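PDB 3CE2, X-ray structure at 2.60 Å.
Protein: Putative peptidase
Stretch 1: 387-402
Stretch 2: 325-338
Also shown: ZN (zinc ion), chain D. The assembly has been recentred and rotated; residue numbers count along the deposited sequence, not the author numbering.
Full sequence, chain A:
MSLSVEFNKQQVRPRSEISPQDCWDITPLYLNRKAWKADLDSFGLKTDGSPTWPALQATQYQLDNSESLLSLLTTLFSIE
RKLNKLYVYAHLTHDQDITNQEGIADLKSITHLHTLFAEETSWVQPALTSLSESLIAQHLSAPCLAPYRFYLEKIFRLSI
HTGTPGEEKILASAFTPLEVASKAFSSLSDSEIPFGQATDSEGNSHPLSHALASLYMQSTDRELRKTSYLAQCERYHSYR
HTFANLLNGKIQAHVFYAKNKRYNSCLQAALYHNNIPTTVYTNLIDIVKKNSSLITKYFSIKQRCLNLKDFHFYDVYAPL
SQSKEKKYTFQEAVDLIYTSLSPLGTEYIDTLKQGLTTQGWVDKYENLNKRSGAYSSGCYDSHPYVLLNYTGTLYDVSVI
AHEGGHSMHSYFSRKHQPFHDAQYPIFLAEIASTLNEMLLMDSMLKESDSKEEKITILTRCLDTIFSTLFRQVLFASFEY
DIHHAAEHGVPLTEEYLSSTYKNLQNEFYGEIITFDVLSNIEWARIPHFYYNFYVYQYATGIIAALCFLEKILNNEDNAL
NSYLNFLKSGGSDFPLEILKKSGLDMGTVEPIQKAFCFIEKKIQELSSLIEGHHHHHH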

ATOM      1  N   LEU A 387      -0.528 -16.600  -3.052  1.00 46.89           N
ATOM      2  CA  LEU A 387      -0.430 -17.379  -1.835  1.00 43.35           C
ATOM      3  C   LEU A 387      -1.570 -17.083  -0.850  1.00 46.31           C
ATOM      4  O   LEU A 387      -1.727 -15.967  -0.359  1.00 50.18           O
ATOM      5  CB  LEU A 387       0.917 -17.157  -1.175  1.00 44.64           C
ATOM      6  CG  LEU A 387       1.094 -18.054   0.053  1.00 44.91           C
ATOM      7  CD1 LEU A 387       2.549 -18.523   0.174  1.00 35.67           C
ATOM      8  CD2 LEU A 387       0.579 -17.353   1.325  1.00 33.66           C
ATOM      9  N   LEU A 388      -2.359 -18.108  -0.573  1.00 48.09           N
ATOM     10  CA  LEU A 388      -3.462 -18.046   0.378  1.00 46.85           C
ATOM     11  C   LEU A 388      -3.204 -18.963   1.593  1.00 48.67           C
ATOM     12  O   LEU A 388      -2.363 -19.888   1.547  1.00 49.89           O
ATOM     13  CB  LEU A 388      -4.750 -18.514  -0.324  1.00 48.38           C
ATOM     14  CG  LEU A 388      -5.873 -17.584  -0.809  1.00 47.58           C
ATOM     15  CD1 LEU A 388      -5.374 -16.327  -1.429  1.00 46.66           C
ATOM     16  CD2 LEU A 388      -6.802 -18.300  -1.784  1.00 49.38           C
ATOM     17  N   ASN A 389      -3.934 -18.713   2.676  1.00 46.21           N
ATOM     18  CA  ASN A 389      -4.036 -19.659   3.786  1.00 44.95           C
ATOM     19  C   ASN A 389      -5.518 -19.887   4.066  1.00 49.79           C
ATOM     20  O   ASN A 389      -6.049 -19.521   5.119  1.00 51.36           O
ATOM     21  CB  ASN A 389      -3.282 -19.136   5.006  1.00 41.04           C
ATOM     22  CG  ASN A 389      -1.797 -19.462   4.939  1.00 47.78           C
ATOM     23  OD1 ASN A 389      -1.391 -20.617   5.137  1.00 48.66           O
ATOM     24  ND2 ASN A 389      -0.976 -18.452   4.631  1.00 42.64           N
ATOM     25  N   TYR A 390      -6.191 -20.466   3.076  1.00 53.50           N
ATOM     26  CA  TYR A 390      -7.640 -20.398   3.009  1.00 53.60           C
ATOM     27  C   TYR A 390      -8.266 -21.155   4.162  1.00 54.47           C
ATOM     28  O   TYR A 390      -7.997 -22.329   4.322  1.00 58.58           O
ATOM     29  CB  TYR A 390      -8.154 -20.925   1.659  1.00 48.97           C
ATOM     30  CG  TYR A 390      -9.623 -20.714   1.556  1.00 45.37           C
ATOM     31  CD1 TYR A 390     -10.130 -19.459   1.258  1.00 46.10           C
ATOM     32  CD2 TYR A 390     -10.521 -21.745   1.844  1.00 41.86           C
ATOM     33  CE1 TYR A 390     -11.509 -19.230   1.217  1.00 47.62           C
ATOM     34  CE2 TYR A 390     -11.894 -21.532   1.801  1.00 40.62           C
ATOM     35  CZ  TYR A 390     -12.387 -20.268   1.492  1.00 46.23           C
ATOM     36  OH  TYR A 390     -13.751 -20.028   1.438  1.00 47.95           O
ATOM     37  N   THR A 391      -9.096 -20.493   4.967  1.00 59.60           N
ATOM     38  CA  THR A 391      -9.697 -21.164   6.142  1.00 60.95           C
ATOM     39  C   THR A 391     -11.225 -21.296   6.090  1.00 63.39           C
ATOM     40  O   THR A 391     -11.800 -22.058   6.858  1.00 71.49           O
ATOM     41  CB  THR A 391      -9.242 -20.555   7.533  1.00 57.83           C
ATOM     42  OG1 THR A 391      -9.442 -19.131   7.561  1.00 59.01           O
ATOM     43  CG2 THR A 391      -7.768 -20.860   7.807  1.00 50.61           C
ATOM     44  N   GLY A 392     -11.882 -20.564   5.198  1.00 57.71           N
ATOM     45  CA  GLY A 392     -13.306 -20.784   4.967  1.00 52.37           C
ATOM     46  C   GLY A 392     -14.253 -19.705   5.451  1.00 53.06           C
ATOM     47  O   GLY A 392     -15.465 -19.882   5.384  1.00 57.75           O
ATOM     48  N   THR A 393     -13.723 -18.586   5.927  1.00 48.98           N
ATOM     49  CA  THR A 393     -14.567 -17.516   6.474  1.00 50.15           C
ATOM     50  C   THR A 393     -14.841 -16.446   5.422  1.00 52.39           C
ATOM     51  O   THR A 393     -14.201 -16.414   4.365  1.00 50.94           O
ATOM     52  CB  THR A 393     -13.878 -16.800   7.671  1.00 53.94           C
ATOM     53  OG1 THR A 393     -12.749 -16.052   7.185  1.00 54.81           O
ATOM     54  CG2 THR A 393     -13.402 -17.802   8.769  1.00 48.39           C
ATOM     55  N   LEU A 394     -15.769 -15.547   5.723  1.00 53.37           N
ATOM     56  CA  LEU A 394     -16.043 -14.429   4.836  1.00 55.75           C
ATOM     57  C   LEU A 394     -14.805 -13.538   4.665  1.00 57.54           C
ATOM     58  O   LEU A 394     -14.544 -13.044   3.562  1.00 63.96           O
ATOM     59  CB  LEU A 394     -17.237 -13.607   5.341  1.00 59.78           C
ATOM     60  CG  LEU A 394     -17.783 -12.522   4.390  1.00 63.25           C
ATOM     61  CD1 LEU A 394     -18.286 -13.132   3.073  1.00 61.56           C
ATOM     62  CD2 LEU A 394     -18.864 -11.665   5.051  1.00 61.95           C
ATOM     63  N   TYR A 395     -14.048 -13.329   5.743  1.00 52.78           N
ATOM     64  CA  TYR A 395     -12.770 -12.637   5.643  1.00 51.94           C
ATOM     65  C   TYR A 395     -11.875 -13.289   4.585  1.00 51.90           C
ATOM     66  O   TYR A 395     -11.301 -12.599   3.753  1.00 48.73           O
ATOM     67  CB  TYR A 395     -12.044 -12.600   6.986  1.00 56.76           C
ATOM     68  CG  TYR A 395     -10.653 -12.024   6.864  1.00 59.24           C
ATOM     69  CD1 TYR A 395     -10.452 -10.632   6.737  1.00 59.21           C
ATOM     70  CD2 TYR A 395      -9.534 -12.861   6.845  1.00 58.67           C
ATOM     71  CE1 TYR A 395      -9.154 -10.083   6.610  1.00 58.49           C
ATOM     72  CE2 TYR A 395      -8.237 -12.339   6.710  1.00 60.11           C
ATOM     73  CZ  TYR A 395      -8.048 -10.952   6.594  1.00 64.00           C
ATOM     74  OH  TYR A 395      -6.755 -10.458   6.456  1.00 62.37           O
ATOM     75  N   ASP A 396     -11.769 -14.616   4.620  1.00 53.50           N
ATOM     76  CA  ASP A 396     -11.051 -15.385   3.594  1.00 59.02           C
ATOM     77  C   ASP A 396     -11.487 -15.029   2.175  1.00 58.51           C
ATOM     78  O   ASP A 396     -10.661 -14.704   1.316  1.00 61.24           O
ATOM     79  CB  ASP A 396     -11.264 -16.890   3.781  1.00 64.81           C
ATOM     80  CG  ASP A 396     -10.372 -17.493   4.850  1.00 71.15           C
ATOM     81  OD1 ASP A 396      -9.152 -17.603   4.619  1.00 72.38           O
ATOM     82  OD2 ASP A 396     -10.906 -17.900   5.909  1.00 75.99           O
ATOM     83  N   VAL A 397     -12.789 -15.116   1.926  1.00 57.06           N
ATOM     84  CA  VAL A 397     -13.333 -14.828   0.607  1.00 52.69           C
ATOM     85  C   VAL A 397     -12.855 -13.466   0.106  1.00 52.90           C
ATOM     86  O   VAL A 397     -12.406 -13.341  -1.032  1.00 54.02           O
ATOM     87  CB  VAL A 397     -14.864 -14.884   0.613  1.00 52.09           C
ATOM     88  CG1 VAL A 397     -15.402 -14.679  -0.783  1.00 48.91           C
ATOM     89  CG2 VAL A 397     -15.328 -16.220   1.157  1.00 50.77           C
ATOM     90  N   SER A 398     -12.908 -12.454   0.964  1.00 46.99           N
ATOM     91  CA  SER A 398     -12.513 -11.120   0.540  1.00 47.72           C
ATOM     92  C   SER A 398     -10.992 -11.008   0.290  1.00 46.41           C
ATOM     93  O   SER A 398     -10.533 -10.170  -0.498  1.00 47.19           O
ATOM     94  CB  SER A 398     -12.973 -10.076   1.553  1.00 44.76           C
ATOM     95  OG  SER A 398     -11.936  -9.863   2.475  1.00 47.79           O
ATOM     96  N   VAL A 399     -10.219 -11.856   0.953  1.00 40.66           N
ATOM     97  CA  VAL A 399      -8.783 -11.902   0.720  1.00 40.95           C
ATOM     98  C   VAL A 399      -8.514 -12.438  -0.700  1.00 41.38           C
ATOM     99  O   VAL A 399      -7.632 -11.948  -1.413  1.00 37.84           O
ATOM    100  CB  VAL A 399      -8.060 -12.729   1.826  1.00 40.58           C
ATOM    101  CG1 VAL A 399      -6.653 -13.082   1.415  1.00 34.82           C
ATOM    102  CG2 VAL A 399      -8.031 -11.941   3.120  1.00 39.53           C
ATOM    103  N   ILE A 400      -9.299 -13.425  -1.124  1.00 43.92           N
ATOM    104  CA  ILE A 400      -9.265 -13.844  -2.519  1.00 42.71           C
ATOM    105  C   ILE A 400      -9.631 -12.674  -3.437  1.00 45.44           C
ATOM    106  O   ILE A 400      -8.958 -12.452  -4.446  1.00 44.43           O
ATOM    107  CB  ILE A 400     -10.258 -14.956  -2.793  1.00 44.80           C
ATOM    108  CG1 ILE A 400      -9.869 -16.216  -2.060  1.00 41.39           C
ATOM    109  CG2 ILE A 400     -10.347 -15.247  -4.278  1.00 44.57           C
ATOM    110  CD1 ILE A 400     -10.897 -17.300  -2.242  1.00 41.52           C
ATOM    111  N   ALA A 401     -10.692 -11.932  -3.093  1.00 41.51           N
ATOM    112  CA  ALA A 401     -11.092 -10.775  -3.899  1.00 42.22           C
ATOM    113  C   ALA A 401      -9.980  -9.730  -3.936  1.00 45.34           C
ATOM    114  O   ALA A 401      -9.702  -9.151  -4.986  1.00 48.06           O
ATOM    115  CB  ALA A 401     -12.397 -10.159  -3.401  1.00 38.35           C
ATOM    116  N   HIS A 402      -9.328  -9.510  -2.800  1.00 43.06           N
ATOM    117  CA  HIS A 402      -8.215  -8.561  -2.718  1.00 43.06           C
ATOM    118  C   HIS A 402      -7.021  -9.009  -3.570  1.00 44.89           C
ATOM    119  O   HIS A 402      -6.541  -8.269  -4.437  1.00 39.44           O
ATOM    120  CB  HIS A 402      -7.797  -8.437  -1.261  1.00 47.23           C
ATOM    121  CG  HIS A 402      -6.783  -7.371  -0.995  1.00 52.81           C
ATOM    122  ND1 HIS A 402      -7.127  -6.114  -0.539  1.00 52.33           N
ATOM    123  CD2 HIS A 402      -5.428  -7.387  -1.072  1.00 52.09           C
ATOM    124  CE1 HIS A 402      -6.032  -5.397  -0.357  1.00 51.90           C
ATOM    125  NE2 HIS A 402      -4.988  -6.141  -0.689  1.00 53.57           N
TER
HETATM  126 ZN    ZN D 703      -3.044  -5.483  -1.054  1.00 77.55          ZN
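Stretch 2 325-338: EKKYTFQEAVDLIY

Each stretch ends in a helix capped by a threonine, Thr329 in stretch 2 and Thr393 in stretch 1; stretch 2 reaches its cap along extended backbone, stretch 1 through a turn at Thr391 and Gly392. Helix 330-338 lies against helix 394-402. The two helices run in the same general sense, their N-to-C directions 56° apart (signed crossing angle -56°), with axes 9.9 Å apart at closest approach. The register runs Gly392 to Tyr328, Val397 to Ala333 and Ala401 to Ile337, the CA atoms separating from 4.8 to 5.6 to 6.7 Å, so the backbones lie closest at the loops and spread along the helices.

At the tight end, Tyr328 N donates to Gly392 O at 2.8 Å, and Lys327 CA approaches the same Gly392 O at 3.2 Å in a CA-H...O contact. Gly392 adopts phi/psi of 110/6°, where a CB would be jammed against the carbonyl O of the residue before; that by itself calls for glycine. Toward stretch 2 an ideal CB would only touch, 3.5 Å from Tyr328 O. Gly392 CA returns a second CA-H...O contact, 3.4 Å to Tyr328 O. That carbonyl is also the acceptor for the hydroxyl of Tyr390, OH to Tyr328 O 2.8 Å, which ties the tyrosine to the start of stretch 2.

The Tyr390 ring is a broad bump laid against the first turn of helix 330-338. Phe330 (chi1 t) turns its edge toward one face of this ring, the planes at 83° and the centroids 5.5 Å apart, and continues to Leu388, whose CD2 lies 3.6 Å from Phe330 CE1. Ala333, small and pointing toward stretch 1, leaves a shallow hollow in the helix surface. Into it come Ile400 CD1, 3.7 Å from Ala333 CB, Tyr390 OH, 3.5 Å from Ala333 CB, and Val397 CG2, 4.1 Å from Ala333 CB.

Val397 is the matching knob on the other helix. Its CG2 meets Tyr328 CD2 at 3.9 Å, while its CG1 reaches Leu336 CD2 and Ile337 CD1, each at 4.0 Å. The Tyr328 ring extends along the start of helix 394-402, its CE2 4.2 Å from Leu394 CD1. Farther along, where the backbones have spread, Ile337 fills the wider gap: its CD1 packs on Ala401 CB at 3.8 Å, and its CG1 lies 4.0 Å from Ile400 CG2. At the exposed margin the side chain of Lys327 brings NZ to 3.8 Å from Thr393 CG2. Altogether the fit buries 645 Å², counting both sides.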

ATOM      1  N   GLU A 325     -22.196 -15.867   9.910  1.00 99.42           N
ATOM      2  CA  GLU A 325     -21.032 -16.609  10.403  1.00 99.35           C
ATOM      3  C   GLU A 325     -20.787 -17.848   9.530  1.00 94.14           C
ATOM      4  O   GLU A 325     -20.239 -18.847   9.986  1.00 91.10           O
ATOM      5  CB  GLU A 325     -21.252 -17.019  11.869  1.00105.53           C
ATOM      6  CG  GLU A 325     -22.399 -16.264  12.566  1.00112.65           C
ATOM      7  CD  GLU A 325     -22.304 -14.739  12.407  1.00116.71           C
ATOM      8  OE1 GLU A 325     -21.196 -14.226  12.120  1.00118.99           O
ATOM      9  OE2 GLU A 325     -23.341 -14.054  12.570  1.00115.27           O
ATOM     10  N   LYS A 326     -21.195 -17.761   8.267  1.00 88.68           N
ATOM     11  CA  LYS A 326     -21.158 -18.893   7.347  1.00 85.04           C
ATOM     12  C   LYS A 326     -19.738 -19.386   7.049  1.00 78.10           C
ATOM     13  O   LYS A 326     -18.753 -18.732   7.367  1.00 75.37           O
ATOM     14  CB  LYS A 326     -21.893 -18.528   6.051  1.00 86.50           C
ATOM     15  CG  LYS A 326     -23.246 -17.834   6.295  1.00 90.38           C
ATOM     16  CD  LYS A 326     -23.688 -16.891   5.149  1.00 89.73           C
ATOM     17  CE  LYS A 326     -24.550 -17.601   4.081  1.00 91.43           C
ATOM     18  NZ  LYS A 326     -23.769 -18.352   3.034  1.00 85.25           N
ATOM     19  N   LYS A 327     -19.650 -20.564   6.453  1.00 74.22           N
ATOM     20  CA  LYS A 327     -18.377 -21.132   6.060  1.00 73.23           C
ATOM     21  C   LYS A 327     -18.420 -21.516   4.583  1.00 70.61           C
ATOM     22  O   LYS A 327     -19.419 -22.050   4.107  1.00 73.19           O
ATOM     23  CB  LYS A 327     -18.068 -22.353   6.914  1.00 77.10           C
ATOM     24  CG  LYS A 327     -17.916 -22.025   8.386  1.00 87.43           C
ATOM     25  CD  LYS A 327     -16.642 -21.212   8.669  1.00 91.24           C
ATOM     26  CE  LYS A 327     -16.575 -20.751  10.130  1.00 93.00           C
ATOM     27  NZ  LYS A 327     -15.167 -20.586  10.586  1.00 91.58           N
ATOM     28  N   TYR A 328     -17.340 -21.246   3.858  1.00 61.86           N
ATOM     29  CA  TYR A 328     -17.322 -21.440   2.416  1.00 55.90           C
ATOM     30  C   TYR A 328     -16.230 -22.419   2.032  1.00 57.77           C
ATOM     31  O   TYR A 328     -15.087 -22.275   2.469  1.00 56.42           O
ATOM     32  CB  TYR A 328     -17.052 -20.103   1.716  1.00 58.52           C
ATOM     33  CG  TYR A 328     -18.130 -19.049   1.924  1.00 62.46           C
ATOM     34  CD1 TYR A 328     -19.157 -18.894   0.988  1.00 63.57           C
ATOM     35  CD2 TYR A 328     -18.125 -18.203   3.040  1.00 56.37           C
ATOM     36  CE1 TYR A 328     -20.156 -17.944   1.153  1.00 58.80           C
ATOM     37  CE2 TYR A 328     -19.132 -17.244   3.216  1.00 58.30           C
ATOM     38  CZ  TYR A 328     -20.143 -17.125   2.258  1.00 60.36           C
ATOM     39  OH  TYR A 328     -21.156 -16.193   2.378  1.00 64.04           O
ATOM     40  N   THR A 329     -16.559 -23.414   1.215  1.00 57.21           N
ATOM     41  CA  THR A 329     -15.501 -24.212   0.607  1.00 62.72           C
ATOM     42  C   THR A 329     -14.734 -23.323  -0.369  1.00 58.52           C
ATOM     43  O   THR A 329     -15.207 -22.254  -0.751  1.00 54.77           O
ATOM     44  CB  THR A 329     -16.037 -25.427  -0.195  1.00 65.95           C
ATOM     45  OG1 THR A 329     -16.920 -24.970  -1.230  1.00 71.13           O
ATOM     46  CG2 THR A 329     -16.758 -26.399   0.702  1.00 60.67           C
ATOM     47  N   PHE A 330     -13.558 -23.763  -0.792  1.00 55.21           N
ATOM     48  CA  PHE A 330     -12.863 -23.003  -1.791  1.00 50.39           C
ATOM     49  C   PHE A 330     -13.809 -22.811  -2.975  1.00 54.98           C
ATOM     50  O   PHE A 330     -14.071 -21.684  -3.404  1.00 54.73           O
ATOM     51  CB  PHE A 330     -11.567 -23.675  -2.223  1.00 47.65           C
ATOM     52  CG  PHE A 330     -10.655 -22.740  -2.956  1.00 53.20           C
ATOM     53  CD1 PHE A 330      -9.893 -21.804  -2.250  1.00 49.12           C
ATOM     54  CD2 PHE A 330     -10.615 -22.736  -4.346  1.00 48.99           C
ATOM     55  CE1 PHE A 330      -9.079 -20.919  -2.908  1.00 47.31           C
ATOM     56  CE2 PHE A 330      -9.804 -21.866  -5.015  1.00 49.50           C
ATOM     57  CZ  PHE A 330      -9.030 -20.945  -4.295  1.00 52.65           C
ATOM     58  N   GLN A 331     -14.346 -23.923  -3.470  1.00 58.75           N
ATOM     59  CA  GLN A 331     -15.293 -23.899  -4.558  1.00 51.26           C
ATOM     60  C   GLN A 331     -16.313 -22.819  -4.331  1.00 54.04           C
ATOM     61  O   GLN A 331     -16.537 -21.981  -5.206  1.00 59.44           O
ATOM     62  CB  GLN A 331     -16.005 -25.240  -4.701  1.00 56.64           C
ATOM     63  CG  GLN A 331     -16.660 -25.422  -6.077  1.00 65.87           C
ATOM     64  CD  GLN A 331     -15.836 -24.777  -7.204  1.00 71.48           C
ATOM     65  OE1 GLN A 331     -14.668 -25.118  -7.418  1.00 74.99           O
ATOM     66  NE2 GLN A 331     -16.440 -23.825  -7.906  1.00 67.35           N
ATOM     67  N   GLU A 332     -16.930 -22.818  -3.156  1.00 50.86           N
ATOM     68  CA  GLU A 332     -17.973 -21.838  -2.896  1.00 54.91           C
ATOM     69  C   GLU A 332     -17.444 -20.426  -2.909  1.00 53.22           C
ATOM     70  O   GLU A 332     -18.133 -19.519  -3.340  1.00 58.34           O
ATOM     71  CB  GLU A 332     -18.665 -22.104  -1.571  1.00 62.74           C
ATOM     72  CG  GLU A 332     -19.815 -23.078  -1.654  1.00 69.25           C
ATOM     73  CD  GLU A 332     -19.978 -23.882  -0.368  1.00 78.90           C
ATOM     74  OE1 GLU A 332     -19.274 -23.583   0.637  1.00 77.48           O
ATOM     75  OE2 GLU A 332     -20.808 -24.823  -0.374  1.00 81.50           O
ATOM     76  N   ALA A 333     -16.222 -20.231  -2.431  1.00 54.37           N
ATOM     77  CA  ALA A 333     -15.639 -18.892  -2.428  1.00 52.95           C
ATOM     78  C   ALA A 333     -15.571 -18.401  -3.864  1.00 53.94           C
ATOM     79  O   ALA A 333     -16.032 -17.305  -4.184  1.00 55.62           O
ATOM     80  CB  ALA A 333     -14.260 -18.895  -1.787  1.00 44.62           C
ATOM     81  N   VAL A 334     -15.015 -19.238  -4.728  1.00 52.58           N
ATOM     82  CA  VAL A 334     -14.949 -18.939  -6.145  1.00 56.74           C
ATOM     83  C   VAL A 334     -16.312 -18.609  -6.771  1.00 58.80           C
ATOM     84  O   VAL A 334     -16.454 -17.609  -7.464  1.00 62.24           O
ATOM     85  CB  VAL A 334     -14.281 -20.074  -6.914  1.00 57.06           C
ATOM     86  CG1 VAL A 334     -14.240 -19.726  -8.389  1.00 60.08           C
ATOM     87  CG2 VAL A 334     -12.868 -20.313  -6.372  1.00 52.73           C
ATOM     88  N   ASP A 335     -17.324 -19.427  -6.521  1.00 60.30           N
ATOM     89  CA  ASP A 335     -18.643 -19.150  -7.081  1.00 60.07           C
ATOM     90  C   ASP A 335     -19.115 -17.778  -6.638  1.00 58.23           C
ATOM     91  O   ASP A 335     -19.773 -17.052  -7.394  1.00 56.29           O
ATOM     92  CB  ASP A 335     -19.657 -20.209  -6.645  1.00 65.45           C
ATOM     93  CG  ASP A 335     -19.325 -21.581  -7.184  1.00 73.40           C
ATOM     94  OD1 ASP A 335     -18.548 -21.645  -8.166  1.00 70.15           O
ATOM     95  OD2 ASP A 335     -19.833 -22.590  -6.627  1.00 80.59           O
ATOM     96  N   LEU A 336     -18.776 -17.433  -5.401  1.00 56.53           N
ATOM     97  CA  LEU A 336     -19.153 -16.151  -4.832  1.00 54.79           C
ATOM     98  C   LEU A 336     -18.425 -15.007  -5.552  1.00 53.40           C
ATOM     99  O   LEU A 336     -19.055 -14.057  -6.027  1.00 51.15           O
ATOM    100  CB  LEU A 336     -18.857 -16.140  -3.332  1.00 53.57           C
ATOM    101  CG  LEU A 336     -19.606 -15.092  -2.512  1.00 54.42           C
ATOM    102  CD1 LEU A 336     -21.099 -15.127  -2.848  1.00 54.56           C
ATOM    103  CD2 LEU A 336     -19.366 -15.312  -1.029  1.00 49.88           C
ATOM    104  N   ILE A 337     -17.103 -15.111  -5.642  1.00 50.20           N
ATOM    105  CA  ILE A 337     -16.318 -14.120  -6.354  1.00 54.64           C
ATOM    106  C   ILE A 337     -16.906 -13.944  -7.749  1.00 57.67           C
ATOM    107  O   ILE A 337     -17.224 -12.828  -8.174  1.00 58.51           O
ATOM    108  CB  ILE A 337     -14.846 -14.564  -6.509  1.00 53.54           C
ATOM    109  CG1 ILE A 337     -14.141 -14.564  -5.155  1.00 52.87           C
ATOM    110  CG2 ILE A 337     -14.107 -13.658  -7.485  1.00 48.08           C
ATOM    111  CD1 ILE A 337     -14.351 -13.296  -4.412  1.00 53.04           C
ATOM    112  N   TYR A 338     -17.066 -15.066  -8.441  1.00 55.19           N
ATOM    113  CA  TYR A 338     -17.513 -15.078  -9.821  1.00 55.07           C
ATOM    114  C   TYR A 338     -18.794 -14.267 -10.048  1.00 51.42           C
ATOM    115  O   TYR A 338     -18.889 -13.481 -10.985  1.00 46.24           O
ATOM    116  CB  TYR A 338     -17.686 -16.520 -10.289  1.00 59.64           C
ATOM    117  CG  TYR A 338     -17.906 -16.647 -11.770  1.00 61.76           C
ATOM    118  CD1 TYR A 338     -16.836 -16.660 -12.644  1.00 63.29           C
ATOM    119  CD2 TYR A 338     -19.190 -16.757 -12.296  1.00 64.34           C
ATOM    120  CE1 TYR A 338     -17.029 -16.782 -14.006  1.00 62.22           C
ATOM    121  CE2 TYR A 338     -19.397 -16.870 -13.659  1.00 61.76           C
ATOM    122  CZ  TYR A 338     -18.311 -16.885 -14.506  1.00 63.18           C
ATOM    123  OH  TYR A 338     -18.503 -16.997 -15.866  1.00 65.28           O
TER